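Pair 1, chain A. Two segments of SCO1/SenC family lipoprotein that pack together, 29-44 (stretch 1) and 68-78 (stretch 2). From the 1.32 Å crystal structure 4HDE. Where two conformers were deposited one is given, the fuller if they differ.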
# COMPACT_ATOMS: atom_id res chain seq x y z
N ASP A 29 12.45 4.46 6.13
CA ASP A 29 11.64 4.00 7.25
C ASP A 29 11.32 2.51 7.16
O ASP A 29 11.23 1.83 8.18
CB ASP A 29 10.35 4.80 7.30
CG ASP A 29 10.60 6.28 7.23
OD1 ASP A 29 10.79 6.89 8.30
OD2 ASP A 29 10.66 6.82 6.11
N LEU A 30 11.15 2.03 5.94
CA LEU A 30 10.59 0.70 5.70
C LEU A 30 11.62 -0.42 5.58
O LEU A 30 11.29 -1.58 5.78
CB LEU A 30 9.73 0.75 4.44
CG LEU A 30 8.46 1.60 4.54
CD1 LEU A 30 7.96 1.90 3.13
CD2 LEU A 30 7.40 0.93 5.40
N LYS A 31 12.86 -0.08 5.24
CA LYS A 31 13.90 -1.08 5.07
C LYS A 31 14.18 -1.76 6.40
O LYS A 31 14.59 -1.12 7.37
CB LYS A 31 15.17 -0.46 4.49
CG LYS A 31 16.29 -1.46 4.20
CD LYS A 31 15.90 -2.41 3.08
CE LYS A 31 17.07 -3.28 2.64
NZ LYS A 31 18.23 -2.48 2.14
N GLY A 32 13.98 -3.07 6.45
CA GLY A 32 14.09 -3.81 7.70
C GLY A 32 12.75 -4.18 8.31
O GLY A 32 12.70 -4.93 9.29
N LYS A 33 11.67 -3.67 7.74
CA LYS A 33 10.33 -4.00 8.21
C LYS A 33 9.59 -4.82 7.16
O LYS A 33 9.91 -4.77 5.97
CB LYS A 33 9.55 -2.73 8.56
CG LYS A 33 10.09 -2.00 9.81
CD LYS A 33 9.37 -0.68 10.05
CE LYS A 33 9.87 -0.01 11.31
NZ LYS A 33 9.43 -0.77 12.51
N VAL A 34 8.60 -5.58 7.62
CA VAL A 34 7.68 -6.26 6.72
C VAL A 34 6.55 -5.28 6.47
O VAL A 34 6.00 -4.69 7.41
CB VAL A 34 7.14 -7.55 7.38
CG1 VAL A 34 6.04 -8.21 6.53
CG2 VAL A 34 8.29 -8.53 7.61
N TRP A 35 6.20 -5.07 5.21
CA TRP A 35 5.13 -4.15 4.90
C TRP A 35 4.24 -4.59 3.75
O TRP A 35 4.59 -5.44 2.95
CB TRP A 35 5.64 -2.72 4.71
CG TRP A 35 6.72 -2.47 3.67
CD1 TRP A 35 8.02 -2.86 3.73
CD2 TRP A 35 6.59 -1.70 2.47
NE1 TRP A 35 8.71 -2.39 2.63
CE2 TRP A 35 7.85 -1.67 1.84
CE3 TRP A 35 5.52 -1.03 1.86
CZ2 TRP A 35 8.07 -1.02 0.63
CZ3 TRP A 35 5.75 -0.36 0.66
CH2 TRP A 35 7.01 -0.37 0.06
N VAL A 36 3.04 -4.02 3.75
CA VAL A 36 2.04 -4.32 2.73
C VAL A 36 1.69 -3.03 2.02
O VAL A 36 1.43 -2.02 2.66
CB VAL A 36 0.77 -4.90 3.36
CG1 VAL A 36 -0.24 -5.26 2.29
CG2 VAL A 36 1.12 -6.13 4.19
N ALA A 37 1.71 -3.07 0.69
CA ALA A 37 1.45 -1.89 -0.13
C ALA A 37 0.18 -2.05 -0.98
O ALA A 37 -0.13 -3.14 -1.47
CB ALA A 37 2.62 -1.62 -1.04
N ASP A 38 -0.55 -0.95 -1.14
CA ASP A 38 -1.54 -0.85 -2.20
C ASP A 38 -1.50 0.53 -2.87
O ASP A 38 -0.77 1.42 -2.42
CB ASP A 38 -2.95 -1.25 -1.71
CG ASP A 38 -3.59 -0.23 -0.79
OD1 ASP A 38 -2.90 0.69 -0.30
OD2 ASP A 38 -4.82 -0.36 -0.52
N PHE A 39 -2.27 0.66 -3.95
CA PHE A 39 -2.40 1.90 -4.72
C PHE A 39 -3.87 2.31 -4.71
O PHE A 39 -4.74 1.48 -4.92
CB PHE A 39 -1.91 1.68 -6.15
CG PHE A 39 -0.43 1.49 -6.25
CD1 PHE A 39 0.40 2.56 -6.54
CD2 PHE A 39 0.15 0.24 -6.03
CE1 PHE A 39 1.78 2.39 -6.63
CE2 PHE A 39 1.53 0.07 -6.11
CZ PHE A 39 2.34 1.15 -6.41
N MSE A 40 -4.13 3.59 -4.49
CA MSE A 40 -5.50 4.07 -4.37
C MSE A 40 -5.57 5.58 -4.59
O MSE A 40 -4.55 6.22 -4.82
CB MSE A 40 -6.06 3.74 -2.99
CG MSE A 40 -5.13 4.13 -1.85
SE MSE A 40 -6.09 4.80 -0.31
CE MSE A 40 -6.43 6.61 -0.94
N PHE A 41 -6.77 6.13 -4.57
CA PHE A 41 -6.93 7.58 -4.62
C PHE A 41 -8.21 7.98 -3.92
O PHE A 41 -9.16 7.21 -3.88
CB PHE A 41 -6.83 8.15 -6.06
CG PHE A 41 -7.94 7.74 -6.99
CD1 PHE A 41 -8.87 8.67 -7.45
CD2 PHE A 41 -8.02 6.43 -7.45
CE1 PHE A 41 -9.88 8.29 -8.32
CE2 PHE A 41 -9.02 6.05 -8.33
CZ PHE A 41 -9.95 6.97 -8.75
N THR A 42 -8.22 9.17 -3.33
CA THR A 42 -9.32 9.54 -2.44
C THR A 42 -10.62 9.87 -3.15
O THR A 42 -11.69 9.79 -2.54
CB THR A 42 -8.96 10.69 -1.46
OG1 THR A 42 -8.91 11.94 -2.15
CG2 THR A 42 -7.62 10.42 -0.77
N ASN A 43 -10.56 10.23 -4.42
CA ASN A 43 -11.78 10.54 -5.16
C ASN A 43 -12.35 9.34 -5.92
O ASN A 43 -13.20 9.50 -6.79
CB ASN A 43 -11.57 11.72 -6.11
CG ASN A 43 -11.55 13.05 -5.37
OD1 ASN A 43 -12.60 13.56 -4.96
ND2 ASN A 43 -10.36 13.61 -5.18
N CYS A 44 -11.90 8.15 -5.57
CA CYS A 44 -12.37 6.93 -6.22
C CYS A 44 -13.84 6.65 -5.92
O CYS A 44 -14.25 6.64 -4.77
CB CYS A 44 -11.51 5.72 -5.82
SG CYS A 44 -12.13 4.18 -6.53
N ASP A 68 4.21 -7.60 13.74
CA ASP A 68 4.68 -6.23 13.67
C ASP A 68 4.94 -5.94 12.21
O ASP A 68 5.96 -6.37 11.67
CB ASP A 68 5.98 -6.13 14.47
CG ASP A 68 6.45 -4.71 14.65
OD1 ASP A 68 5.91 -3.80 13.99
OD2 ASP A 68 7.37 -4.51 15.47
N VAL A 69 4.00 -5.25 11.57
CA VAL A 69 4.09 -4.96 10.15
C VAL A 69 3.66 -3.52 9.88
O VAL A 69 3.05 -2.87 10.74
CB VAL A 69 3.21 -5.92 9.33
CG1 VAL A 69 3.65 -7.37 9.56
CG2 VAL A 69 1.75 -5.75 9.72
N GLN A 70 3.99 -3.03 8.69
CA GLN A 70 3.61 -1.68 8.25
C GLN A 70 2.67 -1.76 7.06
O GLN A 70 2.70 -2.71 6.28
CB GLN A 70 4.84 -0.89 7.83
CG GLN A 70 5.83 -0.66 8.96
CD GLN A 70 5.30 0.29 10.02
OE1 GLN A 70 4.70 1.32 9.71
NE2 GLN A 70 5.54 -0.05 11.28
N PHE A 71 1.84 -0.74 6.92
CA PHE A 71 0.93 -0.60 5.79
C PHE A 71 1.23 0.70 5.07
O PHE A 71 1.47 1.72 5.71
CB PHE A 71 -0.52 -0.66 6.26
CG PHE A 71 -0.88 -1.99 6.85
CD1 PHE A 71 -1.30 -3.02 6.03
CD2 PHE A 71 -0.72 -2.24 8.21
CE1 PHE A 71 -1.60 -4.27 6.57
CE2 PHE A 71 -1.02 -3.48 8.74
CZ PHE A 71 -1.45 -4.48 7.92
N VAL A 72 1.23 0.63 3.75
CA VAL A 72 1.52 1.79 2.92
C VAL A 72 0.54 1.84 1.77
O VAL A 72 0.37 0.86 1.05
CB VAL A 72 2.96 1.74 2.36
CG1 VAL A 72 3.24 2.91 1.42
CG2 VAL A 72 3.97 1.71 3.50
N SER A 73 -0.11 2.98 1.61
CA SER A 73 -1.00 3.22 0.47
C SER A 73 -0.45 4.37 -0.36
O SER A 73 -0.30 5.48 0.15
CB SER A 73 -2.41 3.59 0.94
OG SER A 73 -2.98 2.55 1.74
N PHE A 74 -0.16 4.12 -1.63
CA PHE A 74 0.34 5.16 -2.52
C PHE A 74 -0.82 5.80 -3.24
O PHE A 74 -1.60 5.08 -3.87
CB PHE A 74 1.29 4.59 -3.58
CG PHE A 74 2.52 3.91 -3.03
CD1 PHE A 74 3.64 4.66 -2.70
CD2 PHE A 74 2.56 2.53 -2.90
CE1 PHE A 74 4.78 4.04 -2.21
CE2 PHE A 74 3.71 1.91 -2.40
CZ PHE A 74 4.82 2.67 -2.07
N SER A 75 -0.92 7.13 -3.22
CA SER A 75 -1.94 7.80 -4.03
C SER A 75 -1.56 7.79 -5.51
O SER A 75 -0.43 8.14 -5.89
CB SER A 75 -2.17 9.24 -3.60
OG SER A 75 -3.05 9.89 -4.51
N VAL A 76 -2.51 7.39 -6.35
CA VAL A 76 -2.33 7.48 -7.79
C VAL A 76 -3.01 8.71 -8.38
O VAL A 76 -3.13 8.84 -9.59
CB VAL A 76 -2.81 6.21 -8.52
CG1 VAL A 76 -2.00 5.00 -8.05
CG2 VAL A 76 -4.31 5.99 -8.28
N ASP A 77 -3.44 9.63 -7.52
CA ASP A 77 -3.98 10.90 -7.98
C ASP A 77 -3.36 12.05 -7.17
O ASP A 77 -4.08 12.81 -6.53
CB ASP A 77 -5.51 10.89 -7.84
CG ASP A 77 -6.18 12.03 -8.59
OD1 ASP A 77 -5.56 12.60 -9.52
OD2 ASP A 77 -7.35 12.33 -8.27
N PRO A 78 -2.03 12.19 -7.24
CA PRO A 78 -1.38 13.19 -6.38
C PRO A 78 -1.73 14.63 -6.74
O PRO A 78 -1.49 15.52 -5.92
CB PRO A 78 0.12 12.92 -6.62
CG PRO A 78 0.17 12.27 -7.99
CD PRO A 78 -1.06 11.41 -8.02
O HOH W 1 6.98 -2.49 11.92
O HOH W 2 8.08 -5.09 10.53
O HOH W 3 -8.29 11.71 -5.74

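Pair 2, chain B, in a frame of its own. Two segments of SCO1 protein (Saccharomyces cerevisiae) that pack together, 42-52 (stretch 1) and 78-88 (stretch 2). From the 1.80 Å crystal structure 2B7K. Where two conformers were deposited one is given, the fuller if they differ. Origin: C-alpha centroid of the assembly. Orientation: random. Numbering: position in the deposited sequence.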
# COMPACT_ATOMS: atom_id res chain seq x y z
N LYS B 42 7.11 -11.40 -2.30
CA LYS B 42 6.15 -10.86 -3.25
C LYS B 42 6.29 -9.37 -3.45
O LYS B 42 6.98 -8.70 -2.69
CB LYS B 42 4.72 -11.19 -2.80
CG LYS B 42 4.52 -11.11 -1.30
CD LYS B 42 3.27 -11.87 -0.89
CE LYS B 42 3.19 -12.03 0.62
NZ LYS B 42 2.03 -12.87 1.03
N PHE B 43 5.67 -8.85 -4.51
CA PHE B 43 5.72 -7.43 -4.78
C PHE B 43 4.52 -6.84 -4.07
O PHE B 43 3.39 -7.28 -4.28
CB PHE B 43 5.63 -7.17 -6.28
CG PHE B 43 6.97 -7.02 -6.95
CD1 PHE B 43 7.70 -5.85 -6.80
CD2 PHE B 43 7.51 -8.06 -7.68
CE1 PHE B 43 8.96 -5.72 -7.37
CE2 PHE B 43 8.78 -7.95 -8.26
CZ PHE B 43 9.50 -6.77 -8.11
N SER B 44 4.77 -5.87 -3.20
CA SER B 44 3.70 -5.25 -2.44
C SER B 44 3.58 -3.79 -2.83
O SER B 44 4.56 -3.17 -3.22
CB SER B 44 4.00 -5.36 -0.94
OG SER B 44 4.18 -6.71 -0.54
N ILE B 45 2.37 -3.26 -2.75
CA ILE B 45 2.17 -1.85 -3.05
C ILE B 45 1.42 -1.29 -1.84
O ILE B 45 0.33 -1.76 -1.48
CB ILE B 45 1.39 -1.67 -4.38
CG1 ILE B 45 1.32 -0.17 -4.71
CG2 ILE B 45 0.01 -2.32 -4.31
CD1 ILE B 45 1.02 0.13 -6.18
N ILE B 46 2.04 -0.32 -1.20
CA ILE B 46 1.49 0.28 0.01
C ILE B 46 0.98 1.70 -0.16
O ILE B 46 1.61 2.53 -0.81
CB ILE B 46 2.57 0.30 1.11
CG1 ILE B 46 3.09 -1.13 1.33
CG2 ILE B 46 2.00 0.88 2.40
CD1 ILE B 46 4.31 -1.20 2.23
N TYR B 47 -0.18 1.96 0.43
CA TYR B 47 -0.76 3.30 0.37
C TYR B 47 -1.16 3.70 1.78
O TYR B 47 -1.84 2.96 2.48
CB TYR B 47 -2.01 3.32 -0.52
CG TYR B 47 -2.68 4.68 -0.56
CD1 TYR B 47 -2.06 5.77 -1.15
CD2 TYR B 47 -3.93 4.87 0.04
CE1 TYR B 47 -2.65 7.04 -1.13
CE2 TYR B 47 -4.53 6.13 0.07
CZ TYR B 47 -3.88 7.21 -0.52
OH TYR B 47 -4.47 8.46 -0.47
N PHE B 48 -0.71 4.89 2.20
CA PHE B 48 -1.03 5.43 3.51
C PHE B 48 -2.17 6.43 3.36
O PHE B 48 -2.13 7.29 2.48
CB PHE B 48 0.19 6.15 4.11
CG PHE B 48 1.26 5.24 4.63
CD1 PHE B 48 1.32 4.91 5.98
CD2 PHE B 48 2.21 4.70 3.77
CE1 PHE B 48 2.31 4.07 6.48
CE2 PHE B 48 3.21 3.85 4.25
CZ PHE B 48 3.26 3.54 5.61
N GLY B 49 -3.20 6.31 4.19
CA GLY B 49 -4.32 7.24 4.14
C GLY B 49 -5.21 7.00 5.35
O GLY B 49 -4.75 6.43 6.34
N PHE B 50 -6.46 7.44 5.30
CA PHE B 50 -7.38 7.20 6.41
C PHE B 50 -8.82 7.21 5.90
O PHE B 50 -9.12 7.88 4.92
CB PHE B 50 -7.16 8.20 7.57
CG PHE B 50 -7.34 9.65 7.19
CD1 PHE B 50 -8.42 10.38 7.68
CD2 PHE B 50 -6.41 10.30 6.39
CE1 PHE B 50 -8.56 11.74 7.38
CE2 PHE B 50 -6.54 11.65 6.08
CZ PHE B 50 -7.62 12.37 6.58
N SER B 51 -9.69 6.44 6.55
CA SER B 51 -11.07 6.31 6.11
C SER B 51 -11.87 7.60 6.04
O SER B 51 -12.77 7.72 5.22
CB SER B 51 -11.83 5.29 6.97
OG SER B 51 -12.07 5.77 8.27
N ASN B 52 -11.54 8.57 6.89
CA ASN B 52 -12.28 9.83 6.88
C ASN B 52 -11.67 10.89 5.97
O ASN B 52 -11.99 12.07 6.08
CB ASN B 52 -12.40 10.38 8.31
CG ASN B 52 -13.38 9.58 9.15
OD1 ASN B 52 -12.98 8.69 9.91
ND2 ASN B 52 -14.66 9.90 9.03
N THR B 78 0.25 -10.37 -9.94
CA THR B 78 -0.54 -10.25 -8.72
C THR B 78 0.28 -9.56 -7.63
O THR B 78 1.33 -10.07 -7.22
CB THR B 78 -0.99 -11.63 -8.19
OG1 THR B 78 -1.74 -12.31 -9.20
CG2 THR B 78 -1.84 -11.47 -6.95
N LEU B 79 -0.18 -8.41 -7.17
CA LEU B 79 0.53 -7.69 -6.12
C LEU B 79 -0.15 -7.90 -4.77
O LEU B 79 -1.26 -8.44 -4.70
CB LEU B 79 0.54 -6.18 -6.41
CG LEU B 79 1.08 -5.66 -7.74
CD1 LEU B 79 0.88 -4.14 -7.78
CD2 LEU B 79 2.56 -6.00 -7.90
N GLN B 80 0.53 -7.49 -3.71
CA GLN B 80 -0.00 -7.55 -2.35
C GLN B 80 -0.31 -6.10 -2.01
O GLN B 80 0.57 -5.36 -1.55
CB GLN B 80 1.04 -8.09 -1.36
CG GLN B 80 0.57 -7.95 0.10
CD GLN B 80 1.45 -8.68 1.10
OE1 GLN B 80 0.96 -9.53 1.85
NE2 GLN B 80 2.73 -8.35 1.12
N PRO B 81 -1.55 -5.65 -2.25
CA PRO B 81 -1.94 -4.27 -1.96
C PRO B 81 -2.27 -4.08 -0.49
O PRO B 81 -3.06 -4.84 0.09
CB PRO B 81 -3.14 -4.05 -2.87
CG PRO B 81 -3.78 -5.39 -2.90
CD PRO B 81 -2.64 -6.37 -2.94
N LEU B 82 -1.68 -3.05 0.11
CA LEU B 82 -1.88 -2.77 1.52
C LEU B 82 -2.29 -1.33 1.76
O LEU B 82 -1.68 -0.41 1.21
CB LEU B 82 -0.58 -3.04 2.29
CG LEU B 82 0.00 -4.45 2.13
CD1 LEU B 82 1.41 -4.51 2.71
CD2 LEU B 82 -0.92 -5.45 2.82
N PHE B 83 -3.34 -1.14 2.55
CA PHE B 83 -3.82 0.19 2.91
C PHE B 83 -3.49 0.37 4.39
O PHE B 83 -4.06 -0.30 5.24
CB PHE B 83 -5.33 0.31 2.72
CG PHE B 83 -5.89 1.64 3.14
CD1 PHE B 83 -6.85 1.72 4.14
CD2 PHE B 83 -5.47 2.82 2.52
CE1 PHE B 83 -7.38 2.96 4.54
CE2 PHE B 83 -6.00 4.06 2.90
CZ PHE B 83 -6.95 4.13 3.91
N ILE B 84 -2.55 1.26 4.69
CA ILE B 84 -2.18 1.49 6.08
C ILE B 84 -2.77 2.81 6.55
O ILE B 84 -2.54 3.86 5.95
CB ILE B 84 -0.64 1.55 6.24
CG1 ILE B 84 -0.02 0.24 5.73
CG2 ILE B 84 -0.29 1.73 7.72
CD1 ILE B 84 1.49 0.16 5.93
N THR B 85 -3.54 2.75 7.63
CA THR B 85 -4.15 3.96 8.15
C THR B 85 -3.16 4.80 8.95
O THR B 85 -2.23 4.27 9.56
CB THR B 85 -5.36 3.66 9.06
OG1 THR B 85 -5.99 4.89 9.46
CG2 THR B 85 -4.91 2.91 10.32
N CYS B 86 -3.38 6.12 8.84
CA CYS B 86 -2.61 7.09 9.60
C CYS B 86 -3.44 7.69 10.73
O CYS B 86 -3.05 8.62 11.37
CB CYS B 86 -2.10 8.21 8.69
SG CYS B 86 -0.92 7.67 7.43
N ASP B 87 -4.60 7.10 10.92
CA ASP B 87 -5.54 7.59 11.94
C ASP B 87 -5.99 6.41 12.81
O ASP B 87 -7.14 5.96 12.74
CB ASP B 87 -6.75 8.26 11.27
CG ASP B 87 -7.76 8.79 12.28
OD1 ASP B 87 -7.41 8.92 13.47
OD2 ASP B 87 -8.91 9.09 11.88
N PRO B 88 -5.08 5.89 13.64
CA PRO B 88 -5.35 4.76 14.54
C PRO B 88 -6.47 5.00 15.55
O PRO B 88 -7.02 4.05 16.11
CB PRO B 88 -4.00 4.53 15.21
CG PRO B 88 -3.41 5.90 15.24
CD PRO B 88 -3.72 6.40 13.85
O HOH W 4 1.15 -11.50 3.76
O HOH W 5 3.53 -10.47 -5.85

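Two parallel β-strands laid side by side fix the positions of their backbones far more strictly than the identities of their side chains, and these two pairs illustrate the point. Fourteen central residues superpose with an RMSD of 0.4 Å. In pair 1 strand 35-40 runs beside strand 70-75, and in pair 2 strand 44-49 runs beside strand 80-85; the N-to-C directions differ by 25° and 15°. The ladder has the same register in both. It opens with Gln A70 N to Val A34 O, 2.9 Å, matched by Gln B80 N to Phe B43 O, 2.9 Å, and closes with Val A76 N to Met A40 O, 2.8 Å, matched by Cys B86 N to Gly B49 O, 2.9 Å. Along this strand the cross-strand bonds use N and O of alternate residues, Gln B80 and Leu B82, so Pro B81, at the position of Phe A71, fits between them: its nitrogen, which has no hydrogen to give, is not called on by the partner strand.

The face carrying Phe A39 and Phe B48 is filled by different means. These two phenylalanines nearly coincide, but the neighbour of Phe A39 is Phe A74, whose ring lies near parallel but slid apart, centroids 5.0 Å away. In pair 2 Ile B84 takes that place and lays its CB over the face of the Phe B48 ring, 4.2 Å from the centroid. Bulk is redistributed along this face as well: small Ala A37 meets the large Phe A74 (CB to CE2, 3.9 Å), whereas Ile B46 reaches the smaller Ile B84 (CG2 to CD1, 3.6 Å).

The other face shows the sharpest exchange. Asp A38 and Ser A73 form a buried polar pair, with Ser A73 OG donating to Asp A38 OD1 at 2.8 Å. Their counterparts, Tyr B47 and Phe B83, meet rim to rim instead, CD2 to CD2 at 3.6 Å. The larger rings are accommodated by Gly B49, at the position of selenomethionine Met A40: an ideal CB on Gly B49 would lie 3.0 Å from Tyr B47 CE2, a clash, and a tight 3.2 Å from Phe B83 CE2.

At the start of the strands the matched glutamines diverge. Gln A70 packs its CB against Trp A35 CB (3.7 Å), while Gln B80 extends and donates from NE2 to Ser B44 OG at 2.7 Å. Water nevertheless links each glutamine to the matching lysine, Lys A33 or Lys B42. Where the second strand ends the solution is common: Asp A77 N donates a hydrogen bond back to Ser A75 OG, and Asp B87 N to Thr B85 OG1, both at 3.0 Å.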